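Non-reducing end alpha-L-arabinofuranosidase BoGH43B (Bacteroides ovatus, PDB 5JOZ) removes terminal non-reducing alpha-L-arabinofuranosyl residues from the side chains of xyloglucan during breakdown of this polysaccharide, turning its S units into X units. Local coordinates at residues V102-A107 with V118-W123; Y263-R268 with R363-F368; A349-T354 with S486-A491. All blocks are in the same frame, centred on the assembly; numbering follows the deposited sequence.

Interaction 1: residues V102-A107 with V118-W123; sequences VFYVTA and VWVGNW
Tyr104 lies alongside Val118, both side chains leaving the sheet on the same face. From CB, CG goes between the backbone N and the carbonyl carbon (chi1 67°), which leans the ring alongside Val118. CD1 meets Val120 CG1 at the ring edge, 3.9 Å away; CE1 rests 3.7 Å from Val118 CG1, and CZ lies near the same methyl. Val118 CB sits over the ring face in a CH-pi contact, while the OH reaches past the pair to the carbonyl of Pro154. Tyr104 and Val118 form a hydrogen-bonded antiparallel pair; Val118 N to Tyr104 O is 2.9 Å and almost straight. This is the outer hairpin, strands 102-107 and 118-119, of one four-stranded blade of the GH43 five-bladed beta-propeller. On the face that carries Phe103 and Trp119, Phe103 turns its ring edge toward the indole face, offset, planes at 66°. Past Trp119 the chain leaves regular pairing but stays bonded to Val102, whose N donates to Asn122 O at 2.8 Å. Val102 O takes Val120 N and a water that also accepts from Gly121 N. Val102 CG1 presses tightly on Val120 CG2, at 3.4 Å.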
loop_
_atom_site.group_PDB
_atom_site.type_symbol
_atom_site.label_atom_id
_atom_site.label_comp_id
_atom_site.label_asym_id
_atom_site.label_seq_id
_atom_site.Cartn_x
_atom_site.Cartn_y
_atom_site.Cartn_z
ATOM N N VAL A 102 -14.247 4.547 11.602
ATOM C CA VAL A 102 -12.960 4.926 12.161
ATOM C C VAL A 102 -12.637 4.063 13.362
ATOM O O VAL A 102 -13.481 3.861 14.213
ATOM C CB VAL A 102 -12.930 6.426 12.511
ATOM C CG1 VAL A 102 -11.652 6.810 13.244
ATOM C CG2 VAL A 102 -13.073 7.250 11.235
ATOM N N PHE A 103 -11.405 3.563 13.419
ATOM C CA PHE A 103 -10.932 2.713 14.520
ATOM C C PHE A 103 -9.483 3.049 14.843
ATOM O O PHE A 103 -8.787 3.616 14.015
ATOM C CB PHE A 103 -10.992 1.228 14.126
ATOM C CG PHE A 103 -10.007 0.870 13.056
ATOM C CD1 PHE A 103 -10.324 1.081 11.732
ATOM C CD2 PHE A 103 -8.729 0.417 13.379
ATOM C CE1 PHE A 103 -9.402 0.831 10.732
ATOM C CE2 PHE A 103 -7.800 0.153 12.380
ATOM C CZ PHE A 103 -8.144 0.362 11.052
ATOM N N TYR A 104 -9.019 2.648 16.018
ATOM C CA TYR A 104 -7.592 2.520 16.246
ATOM C C TYR A 104 -7.236 1.220 16.935
ATOM O O TYR A 104 -8.088 0.571 17.528
ATOM C CB TYR A 104 -6.991 3.741 16.985
ATOM C CG TYR A 104 -7.410 3.970 18.425
ATOM C CD1 TYR A 104 -8.557 4.699 18.728
ATOM C CD2 TYR A 104 -6.627 3.504 19.491
ATOM C CE1 TYR A 104 -8.939 4.930 20.045
ATOM C CE2 TYR A 104 -7.003 3.732 20.817
ATOM C CZ TYR A 104 -8.164 4.447 21.086
ATOM O OH TYR A 104 -8.559 4.685 22.386
ATOM N N VAL A 105 -5.955 0.856 16.830
ATOM C CA VAL A 105 -5.371 -0.312 17.486
ATOM C C VAL A 105 -4.066 0.107 18.145
ATOM O O VAL A 105 -3.441 1.069 17.709
ATOM C CB VAL A 105 -5.099 -1.476 16.494
ATOM C CG1 VAL A 105 -6.403 -2.091 16.023
ATOM C CG2 VAL A 105 -4.273 -1.026 15.296
ATOM N N THR A 106 -3.652 -0.641 19.167
ATOM C CA THR A 106 -2.491 -0.302 19.987
ATOM C C THR A 106 -1.515 -1.463 20.147
ATOM O O THR A 106 -1.880 -2.612 19.968
ATOM C CB THR A 106 -2.898 0.173 21.419
ATOM O OG1 THR A 106 -3.422 -0.916 22.187
ATOM C CG2 THR A 106 -3.924 1.294 21.355
ATOM N N ALA A 107 -0.275 -1.144 20.507
ATOM C CA ALA A 107 0.752 -2.163 20.732
ATOM C C ALA A 107 1.903 -1.653 21.603
ATOM O O ALA A 107 2.193 -0.459 21.632
ATOM C CB ALA A 107 1.297 -2.649 19.396
ATOM N N VAL A 118 -10.582 -0.357 18.565
ATOM C CA VAL A 118 -11.385 0.529 19.378
ATOM C C VAL A 118 -12.112 1.428 18.382
ATOM O O VAL A 118 -11.513 2.337 17.786
ATOM C CB VAL A 118 -10.502 1.337 20.347
ATOM C CG1 VAL A 118 -11.344 2.331 21.140
ATOM C CG2 VAL A 118 -9.739 0.388 21.276
ATOM N N TRP A 119 -13.393 1.143 18.180
ATOM C CA TRP A 119 -14.223 1.903 17.255
ATOM C C TRP A 119 -14.656 3.200 17.943
ATOM O O TRP A 119 -15.258 3.171 19.026
ATOM C CB TRP A 119 -15.452 1.103 16.831
ATOM C CG TRP A 119 -15.162 -0.230 16.235
ATOM C CD1 TRP A 119 -15.247 -1.442 16.864
ATOM C CD2 TRP A 119 -14.762 -0.501 14.893
ATOM N NE1 TRP A 119 -14.917 -2.448 15.998
ATOM C CE2 TRP A 119 -14.609 -1.904 14.780
ATOM C CE3 TRP A 119 -14.506 0.303 13.771
ATOM C CZ2 TRP A 119 -14.218 -2.525 13.588
ATOM C CZ3 TRP A 119 -14.109 -0.314 12.582
ATOM C CH2 TRP A 119 -13.979 -1.718 12.501
ATOM N N VAL A 120 -14.347 4.325 17.302
ATOM C CA VAL A 120 -14.582 5.658 17.865
ATOM C C VAL A 120 -15.985 6.204 17.515
ATOM O O VAL A 120 -16.479 7.138 18.162
ATOM C CB VAL A 120 -13.459 6.657 17.457
ATOM C CG1 VAL A 120 -12.079 6.063 17.724
ATOM C CG2 VAL A 120 -13.578 7.088 16.004
ATOM N N GLY A 121 -16.602 5.641 16.480
ATOM C CA GLY A 121 -18.005 5.871 16.181
ATOM C C GLY A 121 -18.289 6.956 15.179
ATOM O O GLY A 121 -19.242 7.714 15.346
ATOM N N ASN A 122 -17.475 7.029 14.132
ATOM C CA ASN A 122 -17.781 7.881 12.975
ATOM C C ASN A 122 -17.127 7.327 11.707
ATOM O O ASN A 122 -16.323 6.387 11.772
ATOM C CB ASN A 122 -17.400 9.356 13.235
ATOM C CG ASN A 122 -15.919 9.560 13.535
ATOM O OD1 ASN A 122 -15.059 9.415 12.664
ATOM N ND2 ASN A 122 -15.622 9.958 14.763
ATOM N N TRP A 123 -17.481 7.917 10.568
ATOM C CA TRP A 123 -17.017 7.457 9.261
ATOM C C TRP A 123 -16.113 8.490 8.559
ATOM O O TRP A 123 -16.025 8.516 7.327
ATOM C CB TRP A 123 -18.238 7.109 8.406
ATOM C CG TRP A 123 -18.982 5.910 8.919
ATOM C CD1 TRP A 123 -19.948 5.897 9.881
ATOM C CD2 TRP A 123 -18.800 4.549 8.513
ATOM N NE1 TRP A 123 -20.387 4.613 10.095
ATOM C CE2 TRP A 123 -19.700 3.764 9.268
ATOM C CE3 TRP A 123 -17.964 3.917 7.584
ATOM C CZ2 TRP A 123 -19.794 2.373 9.121
ATOM C CZ3 TRP A 123 -18.054 2.533 7.437
ATOM C CH2 TRP A 123 -18.963 1.777 8.202
HETATM O O HOH W 1 -16.155 3.797 14.581
#

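Interaction 2: residues Y263-R268 with R363-F368; sequences YQHLGR and RRQAAF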
loop_
_atom_site.group_PDB
_atom_site.type_symbol
_atom_site.label_atom_id
_atom_site.label_comp_id
_atom_site.label_asym_id
_atom_site.label_seq_id
_atom_site.Cartn_x
_atom_site.Cartn_y
_atom_site.Cartn_z
ATOM N N TYR A 263 0.735 7.877 -17.412
ATOM C CA TYR A 263 0.045 6.873 -16.596
ATOM C C TYR A 263 0.934 6.233 -15.510
ATOM O O TYR A 263 2.165 6.216 -15.619
ATOM C CB TYR A 263 -0.571 5.799 -17.510
ATOM C CG TYR A 263 0.418 5.044 -18.379
ATOM C CD1 TYR A 263 1.053 3.897 -17.910
ATOM C CD2 TYR A 263 0.702 5.467 -19.679
ATOM C CE1 TYR A 263 1.953 3.197 -18.700
ATOM C CE2 TYR A 263 1.603 4.781 -20.481
ATOM C CZ TYR A 263 2.231 3.643 -19.990
ATOM O OH TYR A 263 3.136 2.951 -20.780
ATOM N N GLN A 264 0.298 5.744 -14.443
ATOM C CA GLN A 264 1.006 5.076 -13.347
ATOM C C GLN A 264 0.301 3.781 -12.972
ATOM O O GLN A 264 -0.922 3.741 -12.815
ATOM C CB GLN A 264 1.204 6.027 -12.134
ATOM C CG GLN A 264 -0.029 6.334 -11.287
ATOM C CD GLN A 264 -0.285 5.330 -10.177
ATOM O OE1 GLN A 264 0.454 4.366 -10.021
ATOM N NE2 GLN A 264 -1.338 5.561 -9.393
ATOM N N HIS A 265 1.088 2.721 -12.820
ATOM C CA HIS A 265 0.556 1.392 -12.474
ATOM C C HIS A 265 1.123 0.785 -11.197
ATOM O O HIS A 265 0.487 -0.097 -10.635
ATOM C CB HIS A 265 0.702 0.412 -13.645
ATOM C CG HIS A 265 2.116 0.113 -14.041
ATOM N ND1 HIS A 265 2.908 1.011 -14.723
ATOM C CD2 HIS A 265 2.860 -1.010 -13.898
ATOM C CE1 HIS A 265 4.090 0.467 -14.957
ATOM N NE2 HIS A 265 4.086 -0.761 -14.466
ATOM N N LEU A 266 2.284 1.249 -10.726
ATOM C CA LEU A 266 2.848 0.751 -9.476
ATOM C C LEU A 266 2.091 1.237 -8.239
ATOM O O LEU A 266 2.244 0.653 -7.169
ATOM C CB LEU A 266 4.320 1.139 -9.337
ATOM C CG LEU A 266 5.299 0.777 -10.460
ATOM C CD1 LEU A 266 6.723 1.044 -9.991
ATOM C CD2 LEU A 266 5.151 -0.666 -10.921
ATOM N N GLY A 267 1.292 2.296 -8.378
ATOM C CA GLY A 267 0.519 2.841 -7.265
ATOM C C GLY A 267 1.174 4.090 -6.698
ATOM O O GLY A 267 2.193 4.567 -7.212
ATOM N N ARG A 268 0.582 4.639 -5.648
ATOM C CA ARG A 268 1.178 5.782 -4.991
ATOM C C ARG A 268 2.260 5.244 -4.021
ATOM O O ARG A 268 2.034 4.316 -3.245
ATOM C CB ARG A 268 0.108 6.652 -4.321
ATOM C CG ARG A 268 -0.909 7.244 -5.313
ATOM C CD ARG A 268 -2.160 7.787 -4.623
ATOM N NE ARG A 268 -2.932 6.723 -3.945
ATOM C CZ ARG A 268 -3.740 6.891 -2.892
ATOM N NH1 ARG A 268 -3.940 8.088 -2.338
ATOM N NH2 ARG A 268 -4.359 5.838 -2.375
ATOM N N ARG A 363 2.300 -9.976 -4.067
ATOM C CA ARG A 363 3.051 -8.882 -3.523
ATOM C C ARG A 363 3.099 -7.705 -4.469
ATOM O O ARG A 363 2.971 -7.859 -5.687
ATOM C CB ARG A 363 4.445 -9.351 -3.120
ATOM C CG ARG A 363 5.431 -9.552 -4.251
ATOM C CD ARG A 363 6.848 -9.542 -3.712
ATOM N NE ARG A 363 7.274 -10.850 -3.250
ATOM C CZ ARG A 363 8.451 -11.098 -2.693
ATOM N NH1 ARG A 363 9.337 -10.127 -2.502
ATOM N NH2 ARG A 363 8.741 -12.334 -2.316
ATOM N N ARG A 364 3.313 -6.537 -3.872
ATOM C CA ARG A 364 3.390 -5.272 -4.579
ATOM C C ARG A 364 4.471 -5.292 -5.663
ATOM O O ARG A 364 5.596 -5.728 -5.407
ATOM C CB ARG A 364 3.729 -4.154 -3.593
ATOM C CG ARG A 364 2.651 -3.833 -2.569
ATOM C CD ARG A 364 3.265 -3.199 -1.336
ATOM N NE ARG A 364 2.268 -2.859 -0.313
ATOM C CZ ARG A 364 1.638 -3.723 0.490
ATOM N NH1 ARG A 364 1.863 -5.041 0.422
ATOM N NH2 ARG A 364 0.756 -3.260 1.387
ATOM N N GLN A 365 4.132 -4.842 -6.869
ATOM C CA GLN A 365 5.160 -4.589 -7.881
ATOM C C GLN A 365 5.962 -3.341 -7.481
ATOM O O GLN A 365 5.523 -2.210 -7.664
ATOM C CB GLN A 365 4.566 -4.435 -9.272
ATOM C CG GLN A 365 5.639 -4.509 -10.354
ATOM C CD GLN A 365 5.113 -4.188 -11.727
ATOM O OE1 GLN A 365 3.935 -4.385 -12.003
ATOM N NE2 GLN A 365 5.991 -3.696 -12.605
ATOM N N ALA A 366 7.138 -3.584 -6.924
ATOM C CA ALA A 366 7.987 -2.563 -6.334
ATOM C C ALA A 366 9.001 -1.955 -7.311
ATOM O O ALA A 366 9.831 -1.132 -6.896
ATOM C CB ALA A 366 8.723 -3.169 -5.140
ATOM N N ALA A 367 8.963 -2.366 -8.580
ATOM C CA ALA A 367 9.840 -1.792 -9.602
ATOM C C ALA A 367 9.208 -1.836 -10.992
ATOM O O ALA A 367 8.417 -2.724 -11.310
ATOM C CB ALA A 367 11.179 -2.514 -9.603
ATOM N N PHE A 368 9.541 -0.848 -11.809
ATOM C CA PHE A 368 9.132 -0.862 -13.199
ATOM C C PHE A 368 9.703 -2.081 -13.897
ATOM O O PHE A 368 8.965 -2.824 -14.531
ATOM C CB PHE A 368 9.582 0.407 -13.902
ATOM C CG PHE A 368 8.835 1.619 -13.453
ATOM C CD1 PHE A 368 7.500 1.790 -13.803
ATOM C CD2 PHE A 368 9.450 2.570 -12.644
ATOM C CE1 PHE A 368 6.799 2.918 -13.380
ATOM C CE2 PHE A 368 8.756 3.688 -12.220
ATOM C CZ PHE A 368 7.432 3.866 -12.591
HETATM O O HOH W 2 6.496 -2.319 -15.115
#
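Leu266 carries this contact, putting one methyl on each of two partners. CD1 stands squarely over the centre of the Phe368 ring, 3.7 Å from its centroid and 5° off the ring normal, a CH-pi contact; CD2 lies against the end of Gln365, 3.6 Å from its NE2. His265 brings CE1 to the edge of the Phe368 ring, 3.8 Å from Phe368 CD1, with the two ring planes oblique to each other. No direct hydrogen bond crosses between the segments, but a water does the joining: it lies in the imidazole plane, 2.9 Å from His265 NE2, accepts from Gln365 NE2 and donates to Phe368 O at 2.6 Å.

Next come the groups that set these side chains. The extended Gln365 chain, CG anti to the backbone N (chi1 -166°), has its amide fixed at both ends: NE2 also donates to Ala367 O, 2.9 Å away and close to the amide plane, and OE1 bonds to the hydroxyl of Tyr447. Phe368 N is held by Asp507. On the other side, Gln264 OE1 accepts from Gly267 N at 2.8 Å, a bond within the loop that spans Leu266. The backbones of His265 and Gln365 both bond to Val479, so a third segment of chain lies beside the pair. What results is a buried interdomain seam, apolar where Leu266 meets Phe368 and water-bridged at His265, where a loop of the last propeller blade of the GH43 catalytic domain docks on the C-terminal concanavalin A-like beta-sandwich.

Interaction 3: residues A349-T354 with S486-A491; sequences AINFTT and SGNGQA
Two irregular loops approach closest at Ala349 and Gly489, whose CA atoms lie 4.1 Å apart, and one nearly straight backbone bond joins them: Gly489 N donates along a lone pair of Ala349 O at 3.1 Å. Gly489 and Asn488 before it both have positive phi, and Ala349 CB packs on the Gly489 carbonyl.

The side chains of Asn351 and Asn488 cross at about a right angle, ND2 of the first meeting OD1 of the second. Asn351 ND2 donates in its own amide plane to Asn488 OD1, on a lone pair, at 2.8 Å and 177°, although the two amide planes are turned 53° apart. Each amide is tied down at its other end. Asn351 OD1 is gripped twice, by Thr353 OG1 at 2.8 Å and Thr353 N at 2.9 Å, both donors standing above the carbonyl plane; Asn488 ND2 bonds to Glu386 and to the carbonyl of Asn384. Ser486 OG, anti to its backbone N, works in both directions: it donates to Ile350 O at 3.0 Å and accepts from Asn488 N. Phe352 turns its ring to stack on Tyr484.

Asn351 thus closes an Asx turn and Ser486 an ST turn, and the Asn351-Asn488 amide pair joins two surface loops of the concanavalin A-like beta-sandwich, the one between strands 343-345 and 359-364 and the one between 480-486 and 496-505.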
loop_
_atom_site.group_PDB
_atom_site.type_symbol
_atom_site.label_atom_id
_atom_site.label_comp_id
_atom_site.label_asym_id
_atom_site.label_seq_id
_atom_site.Cartn_x
_atom_site.Cartn_y
_atom_site.Cartn_z
ATOM N N ALA A 349 -14.086 -22.407 -5.571
ATOM C CA ALA A 349 -15.053 -21.805 -6.515
ATOM C C ALA A 349 -14.859 -20.307 -6.682
ATOM O O ALA A 349 -15.121 -19.772 -7.762
ATOM C CB ALA A 349 -16.485 -22.078 -6.062
ATOM N N ILE A 350 -14.405 -19.647 -5.610
ATOM C CA ILE A 350 -14.218 -18.197 -5.592
ATOM C C ILE A 350 -13.197 -17.798 -6.661
ATOM O O ILE A 350 -12.122 -18.400 -6.742
ATOM C CB ILE A 350 -13.700 -17.686 -4.216
ATOM C CG1 ILE A 350 -14.530 -18.214 -3.019
ATOM C CG2 ILE A 350 -13.653 -16.160 -4.198
ATOM C CD1 ILE A 350 -16.027 -18.110 -3.198
ATOM N N ASN A 351 -13.563 -16.829 -7.498
ATOM C CA ASN A 351 -12.604 -16.075 -8.333
ATOM C C ASN A 351 -12.677 -14.575 -7.952
ATOM O O ASN A 351 -13.132 -14.251 -6.850
ATOM C CB ASN A 351 -12.799 -16.360 -9.841
ATOM C CG ASN A 351 -14.178 -15.962 -10.375
ATOM O OD1 ASN A 351 -14.859 -15.075 -9.853
ATOM N ND2 ASN A 351 -14.588 -16.630 -11.450
ATOM N N PHE A 352 -12.228 -13.670 -8.824
ATOM C CA PHE A 352 -12.232 -12.230 -8.505
ATOM C C PHE A 352 -13.619 -11.569 -8.591
ATOM O O PHE A 352 -13.831 -10.502 -8.014
ATOM C CB PHE A 352 -11.257 -11.467 -9.415
ATOM C CG PHE A 352 -9.838 -11.972 -9.356
ATOM C CD1 PHE A 352 -9.085 -11.837 -8.194
ATOM C CD2 PHE A 352 -9.251 -12.575 -10.463
ATOM C CE1 PHE A 352 -7.777 -12.301 -8.133
ATOM C CE2 PHE A 352 -7.941 -13.043 -10.411
ATOM C CZ PHE A 352 -7.202 -12.906 -9.246
ATOM N N THR A 353 -14.546 -12.212 -9.302
ATOM C CA THR A 353 -15.877 -11.665 -9.601
ATOM C C THR A 353 -16.795 -11.462 -8.385
ATOM O O THR A 353 -17.828 -10.807 -8.516
ATOM C CB THR A 353 -16.616 -12.567 -10.620
ATOM O OG1 THR A 353 -15.697 -13.008 -11.627
ATOM C CG2 THR A 353 -17.786 -11.836 -11.293
ATOM N N THR A 354 -16.451 -12.032 -7.230
ATOM C CA THR A 354 -17.134 -11.703 -5.969
ATOM C C THR A 354 -16.255 -10.846 -5.072
ATOM O O THR A 354 -15.060 -10.702 -5.303
ATOM C CB THR A 354 -17.539 -12.966 -5.177
ATOM O OG1 THR A 354 -16.370 -13.735 -4.849
ATOM C CG2 THR A 354 -18.524 -13.813 -5.985
ATOM N N SER A 486 -8.002 -21.110 -8.919
ATOM C CA SER A 486 -9.462 -21.034 -8.881
ATOM C C SER A 486 -10.095 -22.109 -9.764
ATOM O O SER A 486 -9.601 -22.393 -10.858
ATOM C CB SER A 486 -9.929 -19.646 -9.334
ATOM O OG SER A 486 -11.343 -19.568 -9.429
ATOM N N GLY A 487 -11.189 -22.695 -9.289
ATOM C CA GLY A 487 -11.991 -23.600 -10.098
ATOM C C GLY A 487 -13.238 -22.972 -10.691
ATOM O O GLY A 487 -14.040 -23.677 -11.282
ATOM N N ASN A 488 -13.428 -21.664 -10.510
ATOM C CA ASN A 488 -14.477 -20.899 -11.211
ATOM C C ASN A 488 -15.884 -21.530 -11.133
ATOM O O ASN A 488 -16.424 -22.012 -12.141
ATOM C CB ASN A 488 -14.057 -20.656 -12.673
ATOM C CG ASN A 488 -12.840 -19.760 -12.789
ATOM O OD1 ASN A 488 -12.907 -18.575 -12.491
ATOM N ND2 ASN A 488 -11.721 -20.324 -13.218
ATOM N N GLY A 489 -16.454 -21.524 -9.927
ATOM C CA GLY A 489 -17.738 -22.177 -9.640
ATOM C C GLY A 489 -17.591 -23.483 -8.875
ATOM O O GLY A 489 -18.476 -23.843 -8.089
ATOM N N GLN A 490 -16.479 -24.191 -9.109
ATOM C CA GLN A 490 -16.120 -25.423 -8.386
ATOM C C GLN A 490 -14.792 -25.231 -7.679
ATOM O O GLN A 490 -14.013 -24.370 -8.049
ATOM C CB GLN A 490 -15.944 -26.594 -9.363
ATOM C CG GLN A 490 -16.977 -26.715 -10.466
ATOM C CD GLN A 490 -18.385 -26.866 -9.944
ATOM O OE1 GLN A 490 -18.607 -27.351 -8.829
ATOM N NE2 GLN A 490 -19.356 -26.452 -10.754
ATOM N N ALA A 491 -14.516 -26.064 -6.684
ATOM C CA ALA A 491 -13.162 -26.187 -6.140
ATOM C C ALA A 491 -12.266 -26.898 -7.156
ATOM O O ALA A 491 -12.758 -27.693 -7.958
ATOM C CB ALA A 491 -13.177 -26.964 -4.829
#

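From the N terminus, interaction 1 comes first and is the most local, closing a ten-residue loop between neighbouring strands within one propeller blade. It is complete before interaction 2 opens at 263-268, in the catalytic domain, to be closed by 363-368 in the C-terminal domain. Interaction 3 starts inside that span, at 349-354, and ends beyond it at 486-491, so interactions 2 and 3 cross along the chain without touching; their nearest atoms are about 11 Å apart. Interaction 2 ties the two domains together near the middle of the molecule, while interactions 1 and 3 lie farther out, one in each domain, their centres about 33 Å apart.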